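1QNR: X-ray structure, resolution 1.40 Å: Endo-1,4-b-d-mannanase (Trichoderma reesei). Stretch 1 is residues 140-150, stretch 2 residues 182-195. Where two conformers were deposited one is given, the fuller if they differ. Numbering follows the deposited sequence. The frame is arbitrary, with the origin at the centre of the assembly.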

# COMPACT_ATOMS: atom_id res chain seq x y z
N ALA A 140 17.70 -13.88 -4.98
CA ALA A 140 16.40 -13.35 -4.42
C ALA A 140 15.81 -12.32 -5.37
O ALA A 140 14.55 -12.35 -5.59
CB ALA A 140 16.66 -12.72 -3.04
N GLN A 141 16.63 -11.40 -5.92
CA GLN A 141 16.06 -10.36 -6.81
C GLN A 141 15.59 -10.97 -8.13
O GLN A 141 14.60 -10.47 -8.68
CB GLN A 141 17.13 -9.26 -7.05
CG GLN A 141 17.38 -8.39 -5.80
CD GLN A 141 16.09 -7.74 -5.27
OE1 GLN A 141 15.36 -7.09 -6.03
NE2 GLN A 141 15.85 -7.93 -3.96
N THR A 142 16.28 -12.04 -8.64
CA THR A 142 15.82 -12.69 -9.86
C THR A 142 14.44 -13.30 -9.68
O THR A 142 13.51 -13.13 -10.51
CB THR A 142 16.83 -13.78 -10.29
OG1 THR A 142 18.03 -13.05 -10.65
CG2 THR A 142 16.36 -14.53 -11.54
N GLN A 143 14.17 -13.97 -8.55
CA GLN A 143 12.83 -14.50 -8.27
C GLN A 143 11.82 -13.41 -7.97
O GLN A 143 10.67 -13.50 -8.51
CB GLN A 143 12.88 -15.58 -7.14
CG GLN A 143 11.55 -16.30 -6.99
CD GLN A 143 11.10 -17.09 -8.19
OE1 GLN A 143 11.93 -17.66 -8.93
NE2 GLN A 143 9.79 -17.21 -8.46
N TYR A 144 12.15 -12.38 -7.21
CA TYR A 144 11.24 -11.23 -6.97
C TYR A 144 10.80 -10.64 -8.31
O TYR A 144 9.59 -10.32 -8.49
CB TYR A 144 11.91 -10.19 -6.07
CG TYR A 144 11.21 -8.84 -5.96
CD1 TYR A 144 10.04 -8.66 -5.18
CD2 TYR A 144 11.77 -7.71 -6.57
CE1 TYR A 144 9.42 -7.41 -5.11
CE2 TYR A 144 11.17 -6.44 -6.47
CZ TYR A 144 9.97 -6.32 -5.75
OH TYR A 144 9.42 -5.03 -5.70
N ARG A 145 11.76 -10.41 -9.24
CA ARG A 145 11.34 -9.83 -10.53
C ARG A 145 10.50 -10.81 -11.37
O ARG A 145 9.57 -10.36 -12.10
CB ARG A 145 12.56 -9.35 -11.38
CG ARG A 145 13.35 -8.25 -10.63
CD ARG A 145 14.53 -7.83 -11.56
NE ARG A 145 14.97 -6.53 -11.13
CZ ARG A 145 15.38 -5.48 -11.81
NH1 ARG A 145 15.75 -4.47 -11.00
NH2 ARG A 145 15.42 -5.43 -13.18
N LYS A 146 10.72 -12.12 -11.24
CA LYS A 146 9.84 -13.08 -11.94
C LYS A 146 8.43 -12.99 -11.35
O LYS A 146 7.43 -13.05 -12.10
CB LYS A 146 10.36 -14.52 -11.78
CG LYS A 146 11.55 -14.91 -12.63
CD LYS A 146 11.86 -16.42 -12.46
CE LYS A 146 10.80 -17.28 -13.08
NZ LYS A 146 11.28 -18.66 -13.46
N TYR A 147 8.31 -12.77 -10.03
CA TYR A 147 6.95 -12.62 -9.42
C TYR A 147 6.31 -11.31 -9.79
O TYR A 147 5.12 -11.31 -10.17
CB TYR A 147 7.12 -12.74 -7.84
CG TYR A 147 5.74 -12.71 -7.20
CD1 TYR A 147 4.88 -13.82 -7.38
CD2 TYR A 147 5.29 -11.60 -6.48
CE1 TYR A 147 3.59 -13.80 -6.87
CE2 TYR A 147 3.99 -11.58 -5.96
CZ TYR A 147 3.16 -12.64 -6.21
OH TYR A 147 1.82 -12.62 -5.71
N VAL A 148 7.03 -10.20 -9.81
CA VAL A 148 6.53 -8.92 -10.35
C VAL A 148 5.97 -9.15 -11.76
O VAL A 148 4.86 -8.63 -12.09
CB VAL A 148 7.64 -7.84 -10.33
CG1 VAL A 148 7.20 -6.58 -11.08
CG2 VAL A 148 8.03 -7.45 -8.90
N GLN A 149 6.78 -9.79 -12.64
CA GLN A 149 6.19 -9.99 -14.00
C GLN A 149 4.91 -10.80 -13.98
O GLN A 149 3.98 -10.48 -14.81
CB GLN A 149 7.29 -10.63 -14.91
CG GLN A 149 6.86 -10.70 -16.38
CD GLN A 149 5.99 -11.82 -16.84
OE1 GLN A 149 5.86 -12.91 -16.25
NE2 GLN A 149 5.31 -11.65 -18.00
N ALA A 150 4.86 -11.83 -13.15
CA ALA A 150 3.63 -12.67 -13.13
C ALA A 150 2.42 -11.89 -12.65
O ALA A 150 1.31 -12.16 -13.15
CB ALA A 150 3.88 -13.88 -12.22
N GLN A 182 19.02 2.93 -5.11
CA GLN A 182 19.41 2.19 -6.32
C GLN A 182 18.49 1.03 -6.61
O GLN A 182 18.12 0.83 -7.80
CB GLN A 182 20.90 1.68 -6.29
CG GLN A 182 21.95 2.82 -6.18
CD GLN A 182 21.73 3.94 -7.18
OE1 GLN A 182 21.48 3.71 -8.41
NE2 GLN A 182 21.71 5.21 -6.75
N TRP A 183 18.00 0.31 -5.59
CA TRP A 183 17.05 -0.80 -5.84
C TRP A 183 15.71 -0.24 -6.35
O TRP A 183 15.18 -0.76 -7.37
CB TRP A 183 16.85 -1.50 -4.48
CG TRP A 183 15.76 -2.56 -4.50
CD1 TRP A 183 15.88 -3.87 -4.97
CD2 TRP A 183 14.40 -2.42 -4.02
NE1 TRP A 183 14.67 -4.51 -4.88
CE2 TRP A 183 13.75 -3.63 -4.30
CE3 TRP A 183 13.70 -1.35 -3.44
CZ2 TRP A 183 12.43 -3.83 -3.92
CZ3 TRP A 183 12.34 -1.57 -3.07
CH2 TRP A 183 11.71 -2.81 -3.34
N ALA A 184 15.19 0.82 -5.73
CA ALA A 184 13.90 1.35 -6.20
C ALA A 184 13.98 1.95 -7.59
O ALA A 184 13.02 1.82 -8.39
CB ALA A 184 13.39 2.42 -5.20
N THR A 185 15.15 2.54 -7.94
CA THR A 185 15.33 3.06 -9.30
C THR A 185 15.28 1.91 -10.28
O THR A 185 14.50 1.98 -11.33
CB THR A 185 16.72 3.80 -9.36
OG1 THR A 185 16.69 4.94 -8.52
CG2 THR A 185 17.04 4.25 -10.79
N SER A 186 16.04 0.84 -10.10
CA SER A 186 16.06 -0.28 -11.04
C SER A 186 14.73 -1.03 -11.11
O SER A 186 14.24 -1.36 -12.24
CB SER A 186 17.17 -1.28 -10.62
OG SER A 186 17.24 -2.27 -11.64
N VAL A 187 14.09 -1.30 -9.94
CA VAL A 187 12.84 -2.08 -10.01
C VAL A 187 11.73 -1.23 -10.62
O VAL A 187 10.93 -1.79 -11.42
CB VAL A 187 12.43 -2.61 -8.61
CG1 VAL A 187 11.06 -3.30 -8.61
CG2 VAL A 187 13.48 -3.58 -8.04
N SER A 188 11.62 0.05 -10.31
CA SER A 188 10.51 0.86 -10.93
C SER A 188 10.74 0.97 -12.43
O SER A 188 9.77 1.00 -13.17
CB SER A 188 10.34 2.22 -10.25
OG SER A 188 11.56 3.05 -10.29
N GLN A 189 11.99 1.14 -12.91
CA GLN A 189 12.24 1.07 -14.36
C GLN A 189 11.78 -0.26 -14.94
O GLN A 189 11.15 -0.28 -16.05
CB GLN A 189 13.75 1.26 -14.70
CG GLN A 189 14.27 2.67 -14.51
CD GLN A 189 15.79 2.76 -14.69
OE1 GLN A 189 16.43 1.80 -15.18
NE2 GLN A 189 16.33 3.89 -14.32
N TYR A 190 11.99 -1.39 -14.26
CA TYR A 190 11.51 -2.70 -14.75
C TYR A 190 10.00 -2.74 -14.82
O TYR A 190 9.41 -3.21 -15.84
CB TYR A 190 12.07 -3.81 -13.83
CG TYR A 190 11.61 -5.21 -14.21
CD1 TYR A 190 11.92 -5.70 -15.49
CD2 TYR A 190 10.87 -6.06 -13.39
CE1 TYR A 190 11.50 -6.96 -15.96
CE2 TYR A 190 10.49 -7.35 -13.77
CZ TYR A 190 10.77 -7.74 -15.07
OH TYR A 190 10.33 -9.01 -15.49
N VAL A 191 9.30 -2.26 -13.80
CA VAL A 191 7.82 -2.25 -13.84
C VAL A 191 7.33 -1.41 -15.02
O VAL A 191 6.42 -1.86 -15.77
CB VAL A 191 7.20 -1.70 -12.52
CG1 VAL A 191 5.65 -1.64 -12.58
CG2 VAL A 191 7.58 -2.61 -11.34
N LYS A 192 7.92 -0.24 -15.25
CA LYS A 192 7.52 0.61 -16.40
C LYS A 192 7.78 -0.09 -17.73
O LYS A 192 7.05 0.16 -18.74
CB LYS A 192 8.20 1.99 -16.35
CG LYS A 192 7.74 2.84 -15.14
CD LYS A 192 6.31 3.36 -15.31
CE LYS A 192 6.07 4.55 -14.36
NZ LYS A 192 4.67 5.08 -14.40
N SER A 193 8.78 -0.99 -17.80
CA SER A 193 9.06 -1.73 -19.06
C SER A 193 8.03 -2.81 -19.33
O SER A 193 7.93 -3.31 -20.48
CB SER A 193 10.47 -2.40 -18.98
OG SER A 193 10.54 -3.65 -18.26
N LEU A 194 7.27 -3.23 -18.27
CA LEU A 194 6.23 -4.22 -18.42
C LEU A 194 4.84 -3.60 -18.63
O LEU A 194 3.90 -4.33 -19.08
CB LEU A 194 6.07 -5.06 -17.11
CG LEU A 194 7.35 -5.84 -16.73
CD1 LEU A 194 7.11 -6.55 -15.38
CD2 LEU A 194 7.63 -6.93 -17.80
N ASP A 195 4.65 -2.33 -18.29
CA ASP A 195 3.32 -1.69 -18.26
C ASP A 195 3.48 -0.16 -18.34
O ASP A 195 4.03 0.46 -17.39
CB ASP A 195 2.58 -2.10 -16.97
CG ASP A 195 1.26 -1.41 -16.68
OD1 ASP A 195 0.84 -0.45 -17.35
OD2 ASP A 195 0.53 -1.95 -15.76
O HOH W 1 15.63 -2.61 -14.37

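Two helices of the mannanase chain run in roughly the same direction and pack through a mostly apolar seam, with two side-chain hydrogen bonds and one bridging water towards the start of the two stretches. The axes approach to 10.6 Å and cross at -33°, burying 542 Å² in total. Nearest CA atoms pair R145 with V187 (CA–CA 7.9 Å), V148 with V191 (7.6 Å) and Q149 with L194 (7.3 Å), so the register advances along both helices together. Stretch 1 presents Q141, Y144, R145, V148 and Q149, the three- and four-residue spacing that keeps side chains on one side of a helix; W183, V187, Y190, V191 and L194 answer with the same spacing, joined by S186.

Near the start of both stretches, the indole NE1 of W183 donates a hydrogen bond to Q141 OE1 (2.9 Å), which lies at the ring edge, where the N-H group points. The CA-to-CB bond of W183 is directed sideways, but the end of its side chain comes nearer to stretch 1. The amide NE2 of Q141 is hydrogen-bonded elsewhere in the structure, so both ends of this amide are used. Beside it, Y144 and W183 meet obliquely, their ring planes at 35°, with Y144 CE2 3.9 Å from W183 CZ2. V187 fills the space at the edge of the Y144 ring, its CG1 3.8 Å from Y144 CE2.

R145 has more of its surface covered by the other stretch than any other residue here. Its m, t, t side chain extends so that NH1 donates to S186 OG (2.7 Å, N-H...O angle 156°), near the guanidinium plane where its hydrogens lie. NH2 donates to water 1 (3.1 Å from R145 NH2), which in turn donates to the backbone carbonyl of S186 (2.8 Å from S186 O). One arginine thus engages both the hydroxyl and the main chain of a single serine, the second through water. Y190 CB lies over one face of the guanidinium, leaving the in-plane N-H groups free for these polar partners.

Further along, contact is by shape rather than hydrogen bonding. The Y190 ring lies beside the stretch 1 backbone, its CE2 3.6 Å from R145 O, and Y190 OH reaches 3.5 Å from Q149 CB. V148 CG1 sits among V191 CG2 (4.0 Å from V148 CG1), Y190 CE2 and L194 CD1 (each 4.3 Å from V148 CG1). L194 CD1 also approaches Q149 CA (3.8 Å), while the end of the Q149 side chain leads away.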